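Local coordinates for regulatory protein BlaR1 (Bacillus licheniformis, PDB 1NRF) that senses beta-lactam antibiotics through its extracellular C-terminal domain, probably by acylation of a serine, and probably relays the signal to the cytoplasm to induce beta-lactamase, at residues T91-P94 and W98-D101; S106-S109 and Y115-K118; R52-S57 and A229-G234. One frame throughout, in Å; residues are numbered along the deposited sequence.

Contact 1: T91-P94 and W98-D101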
ATOM      1  N   THR A  91      -4.501 -25.718  -4.070  1.00 61.54           N
ATOM      2  CA  THR A  91      -5.373 -24.978  -4.972  1.00 61.30           C
ATOM      3  C   THR A  91      -4.574 -24.361  -6.112  1.00 60.73           C
ATOM      4  O   THR A  91      -3.611 -23.634  -5.882  1.00 59.84           O
ATOM      5  CB  THR A  91      -6.097 -23.839  -4.230  1.00 61.77           C
ATOM      6  OG1 THR A  91      -6.880 -24.384  -3.158  1.00 61.33           O
ATOM      7  CG2 THR A  91      -7.000 -23.062  -5.191  1.00 60.19           C
ATOM      8  N   GLN A  92      -4.983 -24.659  -7.339  1.00 61.24           N
ATOM      9  CA  GLN A  92      -4.317 -24.131  -8.522  1.00 61.13           C
ATOM     10  C   GLN A  92      -4.862 -22.722  -8.778  1.00 60.03           C
ATOM     11  O   GLN A  92      -5.830 -22.552  -9.518  1.00 59.70           O
ATOM     12  CB  GLN A  92      -4.602 -25.037  -9.729  1.00 62.83           C
ATOM     13  CG  GLN A  92      -3.692 -24.822 -10.940  1.00 66.89           C
ATOM     14  CD  GLN A  92      -4.168 -25.562 -12.195  1.00 68.83           C
ATOM     15  OE1 GLN A  92      -3.479 -25.586 -13.218  1.00 69.51           O
ATOM     16  NE2 GLN A  92      -5.353 -26.161 -12.120  1.00 69.36           N
ATOM     17  N   TYR A  93      -4.255 -21.718  -8.149  1.00 58.91           N
ATOM     18  CA  TYR A  93      -4.694 -20.334  -8.338  1.00 58.15           C
ATOM     19  C   TYR A  93      -4.247 -19.826  -9.710  1.00 57.56           C
ATOM     20  O   TYR A  93      -3.303 -20.357 -10.301  1.00 57.59           O
ATOM     21  CB  TYR A  93      -4.138 -19.420  -7.236  1.00 56.10           C
ATOM     22  CG  TYR A  93      -4.654 -19.741  -5.847  1.00 54.11           C
ATOM     23  CD1 TYR A  93      -3.933 -20.572  -4.986  1.00 53.26           C
ATOM     24  CD2 TYR A  93      -5.879 -19.239  -5.404  1.00 52.94           C
ATOM     25  CE1 TYR A  93      -4.419 -20.896  -3.717  1.00 51.36           C
ATOM     26  CE2 TYR A  93      -6.372 -19.558  -4.139  1.00 51.59           C
ATOM     27  CZ  TYR A  93      -5.637 -20.387  -3.304  1.00 51.01           C
ATOM     28  OH  TYR A  93      -6.128 -20.723  -2.066  1.00 51.65           O
ATOM     29  N   PRO A  94      -4.928 -18.794 -10.237  1.00 57.67           N
ATOM     30  CA  PRO A  94      -4.616 -18.203 -11.547  1.00 57.05           C
ATOM     31  C   PRO A  94      -3.194 -17.652 -11.679  1.00 55.92           C
ATOM     32  O   PRO A  94      -2.780 -17.255 -12.763  1.00 55.74           O
ATOM     33  CB  PRO A  94      -5.666 -17.100 -11.685  1.00 57.07           C
ATOM     34  CG  PRO A  94      -6.814 -17.613 -10.866  1.00 57.25           C
ATOM     35  CD  PRO A  94      -6.117 -18.153  -9.650  1.00 56.74           C
ATOM     36  N   TRP A  98       1.407 -18.012  -6.349  1.00 52.81           N
ATOM     37  CA  TRP A  98       0.591 -18.270  -5.172  1.00 52.32           C
ATOM     38  C   TRP A  98       0.628 -19.770  -4.879  1.00 53.03           C
ATOM     39  O   TRP A  98       0.522 -20.197  -3.725  1.00 51.90           O
ATOM     40  CB  TRP A  98      -0.862 -17.853  -5.434  1.00 51.09           C
ATOM     41  CG  TRP A  98      -1.106 -16.366  -5.565  1.00 49.90           C
ATOM     42  CD1 TRP A  98      -0.171 -15.381  -5.752  1.00 49.47           C
ATOM     43  CD2 TRP A  98      -2.378 -15.707  -5.542  1.00 48.87           C
ATOM     44  NE1 TRP A  98      -0.786 -14.154  -5.843  1.00 46.90           N
ATOM     45  CE2 TRP A  98      -2.138 -14.325  -5.718  1.00 48.04           C
ATOM     46  CE3 TRP A  98      -3.702 -16.151  -5.389  1.00 47.48           C
ATOM     47  CZ2 TRP A  98      -3.172 -13.386  -5.745  1.00 47.19           C
ATOM     48  CZ3 TRP A  98      -4.727 -15.220  -5.417  1.00 43.46           C
ATOM     49  CH2 TRP A  98      -4.457 -13.853  -5.593  1.00 46.60           C
ATOM     50  N   ASN A  99       0.797 -20.550  -5.946  1.00 54.29           N
ATOM     51  CA  ASN A  99       0.805 -22.014  -5.888  1.00 54.90           C
ATOM     52  C   ASN A  99       2.066 -22.666  -5.321  1.00 54.68           C
ATOM     53  O   ASN A  99       2.711 -23.484  -5.989  1.00 53.20           O
ATOM     54  CB  ASN A  99       0.525 -22.570  -7.288  1.00 54.70           C
ATOM     55  CG  ASN A  99      -0.734 -21.985  -7.903  1.00 55.58           C
ATOM     56  OD1 ASN A  99      -1.817 -22.089  -7.337  1.00 57.88           O
ATOM     57  ND2 ASN A  99      -0.594 -21.363  -9.066  1.00 56.70           N
ATOM     58  N   GLN A 100       2.396 -22.312  -4.082  1.00 54.50           N
ATOM     59  CA  GLN A 100       3.565 -22.857  -3.400  1.00 55.69           C
ATOM     60  C   GLN A 100       3.605 -22.373  -1.960  1.00 55.53           C
ATOM     61  O   GLN A 100       2.900 -21.434  -1.597  1.00 55.16           O
ATOM     62  CB  GLN A 100       4.843 -22.450  -4.129  1.00 57.28           C
ATOM     63  CG  GLN A 100       4.851 -21.013  -4.611  1.00 60.49           C
ATOM     64  CD  GLN A 100       6.012 -20.728  -5.540  1.00 63.35           C
ATOM     65  OE1 GLN A 100       7.166 -20.668  -5.107  1.00 64.82           O
ATOM     66  NE2 GLN A 100       5.717 -20.563  -6.833  1.00 63.61           N
ATOM     67  N   ASP A 101       4.420 -23.025  -1.134  1.00 55.63           N
ATOM     68  CA  ASP A 101       4.528 -22.637   0.267  1.00 55.33           C
ATOM     69  C   ASP A 101       4.911 -21.167   0.380  1.00 53.47           C
ATOM     70  O   ASP A 101       5.913 -20.715  -0.178  1.00 52.77           O
ATOM     71  CB  ASP A 101       5.544 -23.524   0.999  1.00 56.85           C
ATOM     72  CG  ASP A 101       5.057 -24.962   1.154  1.00 58.77           C
ATOM     73  OD1 ASP A 101       3.889 -25.150   1.558  1.00 56.67           O
ATOM     74  OD2 ASP A 101       5.839 -25.903   0.879  1.00 60.61           O
TER

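Contact 2: S106-S109 and Y115-K118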
ATOM      1  N   SER A 106       7.444 -13.627   1.319  1.00 41.16           N
ATOM      2  CA  SER A 106       7.171 -14.055  -0.050  1.00 39.58           C
ATOM      3  C   SER A 106       5.744 -13.663  -0.474  1.00 38.30           C
ATOM      4  O   SER A 106       5.494 -13.321  -1.634  1.00 37.44           O
ATOM      5  CB  SER A 106       7.387 -15.571  -0.205  1.00 38.29           C
ATOM      6  OG  SER A 106       6.408 -16.340   0.470  1.00 35.29           O
ATOM      7  N   ALA A 107       4.818 -13.691   0.480  1.00 36.57           N
ATOM      8  CA  ALA A 107       3.428 -13.351   0.208  1.00 35.78           C
ATOM      9  C   ALA A 107       3.276 -11.881  -0.181  1.00 35.05           C
ATOM     10  O   ALA A 107       2.444 -11.539  -1.024  1.00 32.80           O
ATOM     11  CB  ALA A 107       2.564 -13.674   1.429  1.00 34.58           C
ATOM     12  N   MET A 108       4.080 -11.022   0.446  1.00 35.24           N
ATOM     13  CA  MET A 108       4.065  -9.593   0.165  1.00 35.49           C
ATOM     14  C   MET A 108       4.583  -9.298  -1.235  1.00 35.73           C
ATOM     15  O   MET A 108       3.905  -8.640  -2.027  1.00 36.88           O
ATOM     16  CB  MET A 108       4.935  -8.831   1.171  1.00 34.29           C
ATOM     17  CG  MET A 108       4.212  -8.410   2.430  1.00 36.03           C
ATOM     18  SD  MET A 108       2.967  -7.087   2.205  1.00 27.53           S
ATOM     19  CE  MET A 108       2.755  -6.642   3.924  1.00 32.07           C
ATOM     20  N   SER A 109       5.793  -9.771  -1.527  1.00 34.50           N
ATOM     21  CA  SER A 109       6.408  -9.541  -2.835  1.00 34.86           C
ATOM     22  C   SER A 109       5.496 -10.031  -3.933  1.00 34.98           C
ATOM     23  O   SER A 109       5.340  -9.387  -4.966  1.00 37.35           O
ATOM     24  CB  SER A 109       7.733 -10.291  -2.958  1.00 33.81           C
ATOM     25  OG  SER A 109       8.522 -10.139  -1.799  1.00 36.16           O
ATOM     26  N   TYR A 115      -2.628 -16.050   1.437  1.00 33.51           N
ATOM     27  CA  TYR A 115      -1.835 -16.006   2.667  1.00 34.42           C
ATOM     28  C   TYR A 115      -2.403 -15.037   3.705  1.00 35.17           C
ATOM     29  O   TYR A 115      -2.581 -15.393   4.870  1.00 33.43           O
ATOM     30  CB  TYR A 115      -0.392 -15.616   2.342  1.00 34.06           C
ATOM     31  CG  TYR A 115       0.518 -15.557   3.547  1.00 33.56           C
ATOM     32  CD1 TYR A 115       0.468 -14.485   4.433  1.00 30.87           C
ATOM     33  CD2 TYR A 115       1.422 -16.593   3.809  1.00 31.58           C
ATOM     34  CE1 TYR A 115       1.293 -14.449   5.547  1.00 32.50           C
ATOM     35  CE2 TYR A 115       2.249 -16.563   4.915  1.00 27.63           C
ATOM     36  CZ  TYR A 115       2.182 -15.495   5.779  1.00 30.93           C
ATOM     37  OH  TYR A 115       3.010 -15.463   6.876  1.00 34.12           O
ATOM     38  N   PHE A 116      -2.672 -13.808   3.280  1.00 36.48           N
ATOM     39  CA  PHE A 116      -3.210 -12.800   4.184  1.00 38.37           C
ATOM     40  C   PHE A 116      -4.679 -13.060   4.482  1.00 39.37           C
ATOM     41  O   PHE A 116      -5.162 -12.752   5.572  1.00 39.50           O
ATOM     42  CB  PHE A 116      -3.000 -11.395   3.599  1.00 37.56           C
ATOM     43  CG  PHE A 116      -1.547 -11.044   3.404  1.00 36.56           C
ATOM     44  CD1 PHE A 116      -0.866 -11.446   2.251  1.00 36.41           C
ATOM     45  CD2 PHE A 116      -0.829 -10.405   4.416  1.00 34.07           C
ATOM     46  CE1 PHE A 116       0.511 -11.225   2.119  1.00 34.57           C
ATOM     47  CE2 PHE A 116       0.543 -10.180   4.293  1.00 34.50           C
ATOM     48  CZ  PHE A 116       1.215 -10.593   3.143  1.00 33.08           C
ATOM     49  N   GLN A 117      -5.380 -13.647   3.518  1.00 40.61           N
ATOM     50  CA  GLN A 117      -6.791 -13.975   3.694  1.00 40.21           C
ATOM     51  C   GLN A 117      -6.959 -14.989   4.825  1.00 42.17           C
ATOM     52  O   GLN A 117      -7.771 -14.799   5.732  1.00 43.45           O
ATOM     53  CB  GLN A 117      -7.355 -14.553   2.397  1.00 38.91           C
ATOM     54  CG  GLN A 117      -8.372 -13.663   1.706  1.00 35.95           C
ATOM     55  CD  GLN A 117      -8.709 -14.149   0.309  1.00 35.67           C
ATOM     56  OE1 GLN A 117      -9.724 -13.758  -0.269  1.00 37.53           O
ATOM     57  NE2 GLN A 117      -7.850 -14.994  -0.247  1.00 33.80           N
ATOM     58  N   LYS A 118      -6.190 -16.069   4.770  1.00 42.72           N
ATOM     59  CA  LYS A 118      -6.282 -17.085   5.802  1.00 44.17           C
ATOM     60  C   LYS A 118      -5.722 -16.512   7.094  1.00 45.00           C
ATOM     61  O   LYS A 118      -5.903 -17.079   8.173  1.00 45.49           O
ATOM     62  CB  LYS A 118      -5.519 -18.348   5.379  1.00 46.64           C
ATOM     63  CG  LYS A 118      -6.048 -18.973   4.068  1.00 49.29           C
ATOM     64  CD  LYS A 118      -5.816 -20.497   3.968  1.00 51.25           C
ATOM     65  CE  LYS A 118      -4.341 -20.889   3.874  1.00 52.25           C
ATOM     66  NZ  LYS A 118      -4.145 -22.367   3.692  1.00 51.75           N
TER

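Contact 3: R52-S57 and A229-G234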
ATOM      1  N   ARG A  52      -5.949  16.803  -7.619  1.00 39.80           N
ATOM      2  CA  ARG A  52      -6.527  16.840  -6.283  1.00 41.45           C
ATOM      3  C   ARG A  52      -7.772  15.971  -6.099  1.00 42.10           C
ATOM      4  O   ARG A  52      -7.981  15.382  -5.032  1.00 41.47           O
ATOM      5  CB  ARG A  52      -6.859  18.285  -5.886  1.00 44.56           C
ATOM      6  CG  ARG A  52      -7.103  18.436  -4.384  1.00 48.19           C
ATOM      7  CD  ARG A  52      -7.437  19.853  -3.949  1.00 49.94           C
ATOM      8  NE  ARG A  52      -7.524  19.946  -2.487  1.00 53.54           N
ATOM      9  CZ  ARG A  52      -8.424  19.308  -1.740  1.00 54.21           C
ATOM     10  NH1 ARG A  52      -9.329  18.523  -2.309  1.00 55.51           N
ATOM     11  NH2 ARG A  52      -8.412  19.441  -0.420  1.00 53.49           N
ATOM     12  N   LYS A  53      -8.596  15.893  -7.137  1.00 42.12           N
ATOM     13  CA  LYS A  53      -9.827  15.115  -7.074  1.00 41.85           C
ATOM     14  C   LYS A  53      -9.542  13.633  -6.799  1.00 40.03           C
ATOM     15  O   LYS A  53     -10.080  13.060  -5.856  1.00 39.36           O
ATOM     16  CB  LYS A  53     -10.608  15.293  -8.381  1.00 44.09           C
ATOM     17  CG  LYS A  53     -12.040  14.769  -8.349  1.00 48.43           C
ATOM     18  CD  LYS A  53     -12.765  15.117  -9.645  1.00 50.51           C
ATOM     19  CE  LYS A  53     -14.209  14.643  -9.623  1.00 53.72           C
ATOM     20  NZ  LYS A  53     -14.311  13.167  -9.430  1.00 57.31           N
ATOM     21  N   GLU A  54      -8.687  13.025  -7.620  1.00 37.55           N
ATOM     22  CA  GLU A  54      -8.321  11.624  -7.457  1.00 35.99           C
ATOM     23  C   GLU A  54      -7.613  11.390  -6.124  1.00 32.86           C
ATOM     24  O   GLU A  54      -7.875  10.410  -5.423  1.00 29.76           O
ATOM     25  CB  GLU A  54      -7.401  11.178  -8.601  1.00 38.10           C
ATOM     26  CG  GLU A  54      -8.109  10.874  -9.930  1.00 44.76           C
ATOM     27  CD  GLU A  54      -8.284   9.373 -10.211  1.00 48.71           C
ATOM     28  OE1 GLU A  54      -8.780   9.031 -11.311  1.00 52.05           O
ATOM     29  OE2 GLU A  54      -7.930   8.534  -9.350  1.00 49.15           O
ATOM     30  N   SER A  55      -6.721  12.311  -5.785  1.00 30.05           N
ATOM     31  CA  SER A  55      -5.934  12.228  -4.562  1.00 29.41           C
ATOM     32  C   SER A  55      -6.767  12.277  -3.283  1.00 28.46           C
ATOM     33  O   SER A  55      -6.276  11.934  -2.210  1.00 26.46           O
ATOM     34  CB  SER A  55      -4.910  13.365  -4.541  1.00 31.11           C
ATOM     35  OG  SER A  55      -4.228  13.442  -5.777  1.00 32.59           O
ATOM     36  N   THR A  56      -8.018  12.710  -3.398  1.00 27.19           N
ATOM     37  CA  THR A  56      -8.894  12.806  -2.237  1.00 28.91           C
ATOM     38  C   THR A  56     -10.102  11.863  -2.353  1.00 29.33           C
ATOM     39  O   THR A  56     -10.949  11.789  -1.471  1.00 28.28           O
ATOM     40  CB  THR A  56      -9.369  14.275  -2.020  1.00 30.37           C
ATOM     41  OG1 THR A  56      -9.713  14.875  -3.279  1.00 32.83           O
ATOM     42  CG2 THR A  56      -8.277  15.091  -1.365  1.00 28.50           C
ATOM     43  N   SER A  57     -10.171  11.136  -3.455  1.00 30.26           N
ATOM     44  CA  SER A  57     -11.251  10.188  -3.664  1.00 28.60           C
ATOM     45  C   SER A  57     -10.780   8.855  -3.107  1.00 27.82           C
ATOM     46  O   SER A  57      -9.620   8.507  -3.257  1.00 25.17           O
ATOM     47  CB  SER A  57     -11.536  10.045  -5.155  1.00 27.34           C
ATOM     48  OG  SER A  57     -11.920  11.288  -5.706  1.00 25.23           O
ATOM     49  N   ALA A 229       1.913   8.115  -2.729  1.00 26.06           N
ATOM     50  CA  ALA A 229       0.822   7.243  -3.092  1.00 25.82           C
ATOM     51  C   ALA A 229       0.325   7.659  -4.466  1.00 26.37           C
ATOM     52  O   ALA A 229       0.085   8.840  -4.728  1.00 26.44           O
ATOM     53  CB  ALA A 229      -0.307   7.339  -2.057  1.00 27.25           C
ATOM     54  N   VAL A 230       0.202   6.677  -5.346  1.00 24.73           N
ATOM     55  CA  VAL A 230      -0.281   6.898  -6.692  1.00 25.96           C
ATOM     56  C   VAL A 230      -1.464   5.971  -6.919  1.00 27.79           C
ATOM     57  O   VAL A 230      -1.397   4.788  -6.576  1.00 27.65           O
ATOM     58  CB  VAL A 230       0.800   6.557  -7.748  1.00 25.97           C
ATOM     59  CG1 VAL A 230       0.168   6.420  -9.119  1.00 29.20           C
ATOM     60  CG2 VAL A 230       1.862   7.639  -7.783  1.00 29.45           C
ATOM     61  N   HIS A 231      -2.555   6.506  -7.461  1.00 27.05           N
ATOM     62  CA  HIS A 231      -3.699   5.668  -7.776  1.00 27.40           C
ATOM     63  C   HIS A 231      -4.069   5.933  -9.216  1.00 27.29           C
ATOM     64  O   HIS A 231      -4.185   7.089  -9.622  1.00 27.73           O
ATOM     65  CB  HIS A 231      -4.894   5.953  -6.871  1.00 27.32           C
ATOM     66  CG  HIS A 231      -6.102   5.135  -7.217  1.00 26.50           C
ATOM     67  ND1 HIS A 231      -6.982   5.490  -8.220  1.00 25.40           N
ATOM     68  CD2 HIS A 231      -6.525   3.936  -6.754  1.00 25.07           C
ATOM     69  CE1 HIS A 231      -7.889   4.542  -8.362  1.00 23.15           C
ATOM     70  NE2 HIS A 231      -7.634   3.588  -7.485  1.00 27.28           N
ATOM     71  N   ILE A 232      -4.259   4.861  -9.983  1.00 27.73           N
ATOM     72  CA  ILE A 232      -4.588   4.984 -11.399  1.00 28.35           C
ATOM     73  C   ILE A 232      -5.814   4.200 -11.865  1.00 32.28           C
ATOM     74  O   ILE A 232      -6.346   3.333 -11.161  1.00 32.89           O
ATOM     75  CB  ILE A 232      -3.408   4.529 -12.281  1.00 28.05           C
ATOM     76  CG1 ILE A 232      -3.162   3.031 -12.080  1.00 27.26           C
ATOM     77  CG2 ILE A 232      -2.155   5.323 -11.941  1.00 23.16           C
ATOM     78  CD1 ILE A 232      -2.145   2.434 -13.047  1.00 28.51           C
ATOM     79  N   GLN A 233      -6.248   4.514 -13.078  1.00 35.62           N
ATOM     80  CA  GLN A 233      -7.394   3.863 -13.702  1.00 39.05           C
ATOM     81  C   GLN A 233      -7.149   3.934 -15.202  1.00 39.87           C
ATOM     82  O   GLN A 233      -6.950   5.023 -15.749  1.00 39.50           O
ATOM     83  CB  GLN A 233      -8.697   4.602 -13.365  1.00 41.46           C
ATOM     84  CG  GLN A 233      -8.846   4.987 -11.905  1.00 46.65           C
ATOM     85  CD  GLN A 233     -10.132   5.746 -11.626  1.00 50.07           C
ATOM     86  OE1 GLN A 233     -10.313   6.304 -10.541  1.00 52.62           O
ATOM     87  NE2 GLN A 233     -11.033   5.770 -12.602  1.00 51.02           N
ATOM     88  N   GLY A 234      -7.155   2.783 -15.864  1.00 40.88           N
ATOM     89  CA  GLY A 234      -6.927   2.762 -17.296  1.00 42.74           C
ATOM     90  C   GLY A 234      -7.196   1.389 -17.867  1.00 45.14           C
ATOM     91  O   GLY A 234      -7.798   0.547 -17.200  1.00 45.39           O
TER

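Contact 1: T91-P94 and W98-D101
Tyr93 meets two side chains of residues 98-101: the indole of Trp98 packs against its ring, and the amide of Asn99 reaches the ring edge and the backbone. From Tyr93 CB, the indole is met first at CE3, 3.8 Å away, and Asn99 OD1 stands 3.5 Å from the same carbon. At CG the approach to Trp98 CE3 tightens to 3.7 Å. The ring then divides its neighbours: CD1 turns toward Asn99 OD1, which sits at the ring edge near its plane, while CD2 turns toward Trp98 CE3 and CZ3. The six-membered ring of Trp98 presents its edge to Tyr93 in an offset edge-to-face pair, with centroids 5.7 Å apart and planes at 60°. Over the centre of the opposite face, Thr91 CG2 stands 3.5 Å from the ring plane. Trp114 stacks on Tyr93 from outside the two segments.

At the backbone of Tyr93, the amide of Asn99 engages both polar groups. Tyr93 N donates to Asn99 OD1 over a short 2.6 Å, in the carbonyl plane and on a lone pair. Asn99 ND2 donates to Tyr93 O at 3.1 Å; this bond is nearly straight (170°) and leaves within the amide plane. With chi1 at -53°, CG of Asn99 stands beside its own backbone N, and from there the amide can span the NH and C=O of a single residue.

The Tyr93-Trp98 pair ties together the two arms of a surface loop in which Gln92 and Asn99 each centre an inverse gamma turn. The Asn99 amide pairs with one residue much as a peptide backbone would, and its two bonds together hold its rotation. Against them stands an unfavourable approach of two acceptors, Thr91 O and Asn99 OD1, modelled 2.8 Å apart; its exact closeness is doubtful, because Thr91 O is less surely placed.

Contact 2: S106-S109 and Y115-K118
The methyl group of Ala107, on helix 104-110, touches both Tyr115 and Phe116 of helix 113-123, and the contact contains no hydrogen bond between the segments. Its CH-pi component is the approach to Tyr115: Ala107 CB lies over one face of the phenol ring, 3.9 Å from the centroid and 28° off the normal, displaced toward the CB end of the ring, so that CG is its nearest ring atom at 3.5 Å. Chi1 of -179°, with CG anti to the backbone N, carries the ring of Tyr115 alongside Ala107, and chi2 turns its face to the methyl.

Apolar packing supplies the second component. Ala107 CB comes within 3.3 Å of Phe116 CE1, a tight approach that is oblique to the ring, while the backbone C of Ala107 and N of Met108 lie in plane at the ring edge. Met108 CG reaches Phe116 CZ at 3.8 Å, the two side chains crossing at about a right angle. Within the second helix, Tyr115 CD1 covers one face of the Phe116 ring.

The third component is Met-aromatic. A bend at chi2 (-70°) brings SD of Met108 near the ring, 5.0 Å from the Phe116 centroid and again oblique to it.

All four residues are buried. The polar end of Tyr115 points away from this packing, and its OH is hydrogen-bonded to Ser84 O. The brief connection between the two helices probably corresponds to the place where relatives in the penicillin-binding family carry the second active-site motif. Leu104 packs on both Tyr115 and Phe116, and helix 66-76 also packs here: Met108 touches Lys66 and Ala70, and Phe116 touches Lys66 and Ser69. The pair of helices is thereby packed against the helix that follows Ser63.

Contact 3: R52-S57 and A229-G234
Lys53 O, just before the Glu54 that reaches across to His231, accepts two hydrogen bonds from opposite faces of its carbonyl plane: Thr56 N at 3.2 Å and Ser57 OG at 2.6 Å. A similar tie joins Thr56 OG1 to Arg52 O at 2.5 Å, so side-chain hydroxyls reinforce a short, weakly bonded helix.

From this helix Glu54 extends to strand 225-234. Its chain bends at chi2 (-103°), and the carboxylate arrives at the edge of the His231 ring, near the ring plane. There His231 ND1 donates to Glu54 OE2 in a weak bond of 3.4 Å, with carboxylate and imidazole planes 35° apart. Such a carboxylate would be expected to favour a proton on ND1. The side chain of Gln233 comes to the same carboxylate from the opposite direction.

Phe59 stacks on the His231 ring and Trp214 meets it edge-to-face, so aromatic packing as well as Glu54 restrains the imidazole. Strand 225-234 runs antiparallel between strands 33-41 and 211-220 in the central sheet, and helix 52-56 follows strand 46-50. A sheet of this kind with helices packed against it, here including helix 239-253 touched by Ile232, is the core of the penicillin-binding-protein/beta-lactamase fold.

Contacts 1 and 2 follow one another along the chain and lie on the same side of its centre, with centres 11 Å apart and nearest atoms about 4 Å apart. Both are nested within the long loop that contact 3 closes, and contact 3 is remote from them: its centre is 31 Å from that of contact 1 and 25 Å from that of contact 2, on the opposite side of the chain's centre from the latter. Ser63, the acylation site by similarity, relates the three. The side chain of Trp98 is about 7 Å from that of Ser63. The side chain of Phe116 is likewise about 7 Å from that of Ser63. For His231, on the sheet, the distance to the Ser63 side chain is about 11 Å.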